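Local coordinates for conserved hypothetical alanine and leucine RICH protein (Mycobacterium tuberculosis, PDB 2WAM) that is of unknown function but belongs to the PAC2 family and represents a duplicated gene family of actinobacteria, at residues L68-E73 / S218-L223; T95-S100 / E130-A135. All blocks are in the same frame, centred on the assembly; numbering follows the deposited sequence.

Interaction 1: residues L68-E73 / S218-L223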
loop_
_atom_site.group_PDB
_atom_site.type_symbol
_atom_site.label_atom_id
_atom_site.label_comp_id
_atom_site.label_asym_id
_atom_site.label_seq_id
_atom_site.Cartn_x
_atom_site.Cartn_y
_atom_site.Cartn_z
ATOM N N LEU A 68 -5.128 -30.309 -8.352
ATOM C CA LEU A 68 -4.778 -29.559 -7.158
ATOM C C LEU A 68 -5.335 -30.284 -5.944
ATOM O O LEU A 68 -6.535 -30.511 -5.858
ATOM C CB LEU A 68 -5.339 -28.135 -7.206
ATOM C CG LEU A 68 -5.264 -27.354 -5.882
ATOM C CD1 LEU A 68 -3.822 -27.223 -5.376
ATOM C CD2 LEU A 68 -5.905 -25.986 -6.014
ATOM N N VAL A 69 -4.454 -30.642 -5.015
ATOM C CA VAL A 69 -4.851 -31.257 -3.754
ATOM C C VAL A 69 -4.683 -30.228 -2.649
ATOM O O VAL A 69 -3.634 -29.598 -2.558
ATOM C CB VAL A 69 -3.954 -32.476 -3.410
ATOM C CG1 VAL A 69 -4.406 -33.112 -2.125
ATOM C CG2 VAL A 69 -3.956 -33.488 -4.541
ATOM N N HIS A 70 -5.706 -30.043 -1.817
ATOM C CA HIS A 70 -5.584 -29.163 -0.646
ATOM C C HIS A 70 -5.735 -29.916 0.674
ATOM O O HIS A 70 -6.679 -30.696 0.869
ATOM C CB HIS A 70 -6.496 -27.907 -0.712
ATOM C CG HIS A 70 -7.944 -28.189 -0.990
ATOM N ND1 HIS A 70 -8.938 -27.963 -0.060
ATOM C CD2 HIS A 70 -8.574 -28.628 -2.108
ATOM C CE1 HIS A 70 -10.112 -28.267 -0.585
ATOM N NE2 HIS A 70 -9.921 -28.674 -1.828
ATOM N N ALA A 71 -4.779 -29.670 1.566
ATOM C CA ALA A 71 -4.714 -30.342 2.861
ATOM C C ALA A 71 -4.368 -29.355 3.965
ATOM O O ALA A 71 -3.205 -29.015 4.155
ATOM C CB ALA A 71 -3.683 -31.464 2.817
ATOM N N LEU A 72 -5.384 -28.914 4.701
ATOM C CA LEU A 72 -5.218 -27.874 5.709
ATOM C C LEU A 72 -5.561 -28.350 7.128
ATOM O O LEU A 72 -6.561 -29.033 7.352
ATOM C CB LEU A 72 -6.026 -26.621 5.322
ATOM C CG LEU A 72 -5.767 -26.039 3.922
ATOM C CD1 LEU A 72 -6.665 -24.854 3.630
ATOM C CD2 LEU A 72 -4.305 -25.648 3.758
ATOM N N GLU A 73 -4.717 -27.981 8.084
ATOM C CA GLU A 73 -4.875 -28.413 9.464
ATOM C C GLU A 73 -5.439 -27.297 10.322
ATOM O O GLU A 73 -5.093 -26.137 10.135
ATOM C CB GLU A 73 -3.530 -28.833 10.041
ATOM C CG GLU A 73 -2.644 -29.569 9.072
ATOM C CD GLU A 73 -1.218 -29.653 9.565
ATOM O OE1 GLU A 73 -1.011 -29.567 10.797
ATOM O OE2 GLU A 73 -0.313 -29.806 8.722
ATOM N N SER A 218 -15.241 -24.536 6.736
ATOM C CA SER A 218 -13.785 -24.538 6.860
ATOM C C SER A 218 -13.143 -23.920 5.610
ATOM O O SER A 218 -13.760 -23.862 4.547
ATOM C CB SER A 218 -13.274 -25.961 7.083
ATOM O OG SER A 218 -13.441 -26.771 5.929
ATOM N N ALA A 219 -11.908 -23.459 5.724
ATOM C CA ALA A 219 -11.240 -22.870 4.571
ATOM C C ALA A 219 -11.211 -23.830 3.384
ATOM O O ALA A 219 -11.449 -23.422 2.248
ATOM C CB ALA A 219 -9.835 -22.409 4.931
ATOM N N SER A 220 -10.925 -25.102 3.652
ATOM C CA SER A 220 -10.928 -26.126 2.602
ATOM C C SER A 220 -12.308 -26.298 1.987
ATOM O O SER A 220 -12.448 -26.323 0.772
ATOM C CB SER A 220 -10.424 -27.477 3.126
ATOM O OG SER A 220 -9.039 -27.649 2.879
ATOM N N ASN A 221 -13.332 -26.409 2.823
ATOM C CA ASN A 221 -14.680 -26.557 2.297
ATOM C C ASN A 221 -15.132 -25.330 1.526
ATOM O O ASN A 221 -15.717 -25.440 0.448
ATOM C CB ASN A 221 -15.677 -26.857 3.411
ATOM C CG ASN A 221 -15.580 -28.280 3.912
ATOM O OD1 ASN A 221 -15.035 -29.164 3.233
ATOM N ND2 ASN A 221 -16.111 -28.512 5.116
ATOM N N LEU A 222 -14.875 -24.156 2.090
ATOM C CA LEU A 222 -15.271 -22.925 1.428
ATOM C C LEU A 222 -14.505 -22.769 0.116
ATOM O O LEU A 222 -15.053 -22.264 -0.859
ATOM C CB LEU A 222 -15.079 -21.713 2.336
ATOM C CG LEU A 222 -15.774 -20.429 1.884
ATOM C CD1 LEU A 222 -17.280 -20.635 1.754
ATOM C CD2 LEU A 222 -15.477 -19.289 2.842
ATOM N N LEU A 223 -13.256 -23.236 0.082
ATOM C CA LEU A 223 -12.469 -23.181 -1.146
ATOM C C LEU A 223 -13.127 -24.033 -2.214
ATOM O O LEU A 223 -13.315 -23.602 -3.352
ATOM C CB LEU A 223 -11.048 -23.679 -0.911
ATOM C CG LEU A 223 -10.201 -23.898 -2.173
ATOM C CD1 LEU A 223 -9.946 -22.582 -2.915
ATOM C CD2 LEU A 223 -8.893 -24.574 -1.792
HETATM O O HOH W 1 -8.021 -29.813 4.196
#
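The hydroxyl of S220 joins the helix that begins at A219 to strand 68-73, where two partners grip it. One is the imidazole of H70, whose ND1 lies 3.0 Å from S220 OG in a fairly straight hydrogen bond (154°); either atom could be the donor. The other is a water, 2.7 Å from S220 OG, which also accepts from the backbone N of L72 at 2.8 Å. The strand thus holds the serine twice, directly through a side chain and indirectly through its main chain.

H70 reaches S220 because its CG sits between the backbone N and the carbonyl carbon (chi1 52°), with the ring extending towards the helix. S220 CB lies at the ring edge, in its plane. L223, one turn along the helix, covers a face instead: its CD2 stands 3.8 Å from the ring centroid and only 12° off the normal, a CH-pi contact. The hydrogen bond at the edge and the L223 methyl over one face should together limit rotation of the imidazole. The apolar flank is completed by L72, whose CD1 packs 4.2 Å from A219 CB and also lies alongside the serine hydroxyl.

S218 is the N-cap of this helix, its OG accepting from N221 N at 3.1 Å. E151 accepts from the backbone N of A219, adding a carboxylate at the same helix start. Farther on, L223 also touches I160 and V163 of helix 156-169, while L222 packs on S126 of the second subunit.

Strand and helix run roughly antiparallel, with axes 9.1 Å apart at their closest. This is the layering of an alpha/beta fold, a helix packed on a face of the sheet, here over a strand flanked by the parallel strands 143-148 and 174-183.

Interaction 2: residues T95-S100 / E130-A135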
loop_
_atom_site.group_PDB
_atom_site.type_symbol
_atom_site.label_atom_id
_atom_site.label_comp_id
_atom_site.label_asym_id
_atom_site.label_seq_id
_atom_site.Cartn_x
_atom_site.Cartn_y
_atom_site.Cartn_z
ATOM N N THR A 95 9.540 -32.437 -4.837
ATOM C CA THR A 95 8.706 -31.308 -4.426
ATOM C C THR A 95 9.359 -29.964 -4.701
ATOM O O THR A 95 10.499 -29.732 -4.307
ATOM C CB THR A 95 8.420 -31.362 -2.920
ATOM O OG1 THR A 95 7.623 -32.512 -2.618
ATOM C CG2 THR A 95 7.684 -30.122 -2.487
ATOM N N GLU A 96 8.633 -29.078 -5.370
ATOM C CA GLU A 96 9.091 -27.706 -5.590
ATOM C C GLU A 96 8.096 -26.710 -5.014
ATOM O O GLU A 96 6.887 -26.865 -5.167
ATOM C CB GLU A 96 9.253 -27.418 -7.078
ATOM C CG GLU A 96 10.640 -27.646 -7.635
ATOM C CD GLU A 96 10.735 -27.200 -9.090
ATOM O OE1 GLU A 96 10.867 -28.078 -9.971
ATOM O OE2 GLU A 96 10.653 -25.976 -9.354
ATOM N N LEU A 97 8.603 -25.671 -4.364
ATOM C CA LEU A 97 7.737 -24.596 -3.888
ATOM C C LEU A 97 7.241 -23.732 -5.055
ATOM O O LEU A 97 8.010 -23.333 -5.939
ATOM C CB LEU A 97 8.472 -23.736 -2.873
ATOM C CG LEU A 97 7.658 -22.649 -2.185
ATOM C CD1 LEU A 97 6.655 -23.268 -1.226
ATOM C CD2 LEU A 97 8.606 -21.743 -1.452
ATOM N N VAL A 98 5.944 -23.463 -5.070
ATOM C CA VAL A 98 5.383 -22.595 -6.085
ATOM C C VAL A 98 5.015 -21.255 -5.464
ATOM O O VAL A 98 5.304 -20.215 -6.036
ATOM C CB VAL A 98 4.158 -23.230 -6.777
ATOM C CG1 VAL A 98 3.427 -22.192 -7.672
ATOM C CG2 VAL A 98 4.590 -24.462 -7.562
ATOM N N ALA A 99 4.393 -21.291 -4.287
ATOM C CA ALA A 99 4.022 -20.065 -3.578
ATOM C C ALA A 99 4.019 -20.237 -2.051
ATOM O O ALA A 99 3.463 -21.208 -1.525
ATOM C CB ALA A 99 2.661 -19.564 -4.064
ATOM N N SER A 100 4.657 -19.305 -1.347
ATOM C CA SER A 100 4.574 -19.262 0.113
ATOM C C SER A 100 3.499 -18.274 0.480
ATOM O O SER A 100 3.590 -17.099 0.123
ATOM C CB SER A 100 5.876 -18.769 0.757
ATOM O OG SER A 100 7.003 -19.335 0.133
ATOM N N GLU A 130 3.589 -23.263 8.444
ATOM C CA GLU A 130 3.693 -23.097 7.006
ATOM C C GLU A 130 2.301 -23.040 6.411
ATOM O O GLU A 130 1.342 -23.552 6.984
ATOM C CB GLU A 130 4.472 -24.252 6.353
ATOM C CG GLU A 130 3.653 -25.561 6.198
ATOM C CD GLU A 130 3.854 -26.262 4.844
ATOM O OE1 GLU A 130 4.564 -25.707 3.982
ATOM O OE2 GLU A 130 3.293 -27.362 4.634
ATOM N N LEU A 131 2.204 -22.382 5.267
ATOM C CA LEU A 131 1.041 -22.456 4.394
ATOM C C LEU A 131 1.610 -22.225 3.002
ATOM O O LEU A 131 2.016 -21.094 2.661
ATOM C CB LEU A 131 -0.039 -21.412 4.746
ATOM C CG LEU A 131 -1.301 -21.527 3.873
ATOM C CD1 LEU A 131 -1.789 -22.977 3.797
ATOM C CD2 LEU A 131 -2.425 -20.619 4.348
ATOM N N SER A 132 1.674 -23.307 2.222
ATOM C CA SER A 132 2.375 -23.292 0.937
ATOM C C SER A 132 1.668 -24.006 -0.223
ATOM O O SER A 132 0.891 -24.945 -0.031
ATOM C CB SER A 132 3.792 -23.841 1.114
ATOM O OG SER A 132 4.586 -22.953 1.894
ATOM N N LEU A 133 1.936 -23.533 -1.434
ATOM C CA LEU A 133 1.504 -24.234 -2.633
ATOM C C LEU A 133 2.718 -24.902 -3.266
ATOM O O LEU A 133 3.641 -24.213 -3.701
ATOM C CB LEU A 133 0.855 -23.263 -3.626
ATOM C CG LEU A 133 0.352 -23.890 -4.932
ATOM C CD1 LEU A 133 -0.649 -24.985 -4.654
ATOM C CD2 LEU A 133 -0.255 -22.851 -5.819
ATOM N N TYR A 134 2.714 -26.234 -3.308
ATOM C CA TYR A 134 3.806 -27.017 -3.911
ATOM C C TYR A 134 3.481 -27.622 -5.281
ATOM O O TYR A 134 2.332 -27.942 -5.575
ATOM C CB TYR A 134 4.205 -28.174 -2.994
ATOM C CG TYR A 134 4.692 -27.752 -1.635
ATOM C CD1 TYR A 134 3.844 -27.771 -0.539
ATOM C CD2 TYR A 134 6.003 -27.338 -1.446
ATOM C CE1 TYR A 134 4.281 -27.389 0.710
ATOM C CE2 TYR A 134 6.448 -26.956 -0.205
ATOM C CZ TYR A 134 5.580 -26.989 0.876
ATOM O OH TYR A 134 6.021 -26.604 2.121
ATOM N N ALA A 135 4.514 -27.784 -6.105
ATOM C CA ALA A 135 4.447 -28.612 -7.313
ATOM C C ALA A 135 5.184 -29.917 -7.052
ATOM O O ALA A 135 6.322 -29.908 -6.614
ATOM C CB ALA A 135 5.061 -27.903 -8.495
#
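Strands 95-100 and 131-135 pair antiparallel, with E96 and A135 as a hydrogen-bonded pair, L97 and Y134 as a non-hydrogen-bonded one, and a classic beta bulge at V98 and A99, both opposite L133. L133 O accepts from V98 N at 2.8 Å and from A99 N at 3.1 Å, the latter bond lying in the carbonyl plane on a lone pair. V98 has a helix-like psi of -44°, which accommodates the extra residue, and beyond it A99 O receives L133 N.

At the bulge V98 CG2 meets A135 CB at 3.6 Å, and its other methyl, CG1, lies beside L133 CD2. A99 CB rests against L133 CB, and both residues continue onto L166 of helix 156-169. On the face with L97 and S132, the Y134 ring is approached obliquely by T95 CG2 and by L97 CD1, the latter 3.8 Å from Y134 CE2. The T95 torsion (chi1 -66°, OG1 beside the backbone N) brings CG2 to the ring, while OG1 bonds back to L93 O.

Y134 OH donates to E130 OE1 on the syn side, 22° out of the carboxylate plane. The other oxygen, OE2, forms a salt bridge with K90, which probably favours a charged E130. Apolar contacts along the tyrosine ring thus give way to a polar group at its hydroxyl, whereas A99 and L133 make an apolar contact with helix 156-169.

Interactions 1 and 2 belong to the same mixed sheet, their centres about 14 Å apart, and the chain segment between 68-73 and 218-223 contains both strands of interaction 2. Strand 143-148 lies between strands 67-73 and 131-137, yet side chains meet past it: L72 CD2 packs 3.7 Å from L131 CD1, and L68 CD1 lies 3.9 Å from L133 CD1. Helix 156-169 touches both contacts, through L223 in the first and through A99, L131 and L133 in the second. The two thus share one apolar layer, the centre of interaction 1 about 7 Å and that of interaction 2 about 16 Å from the centre of the chain in space.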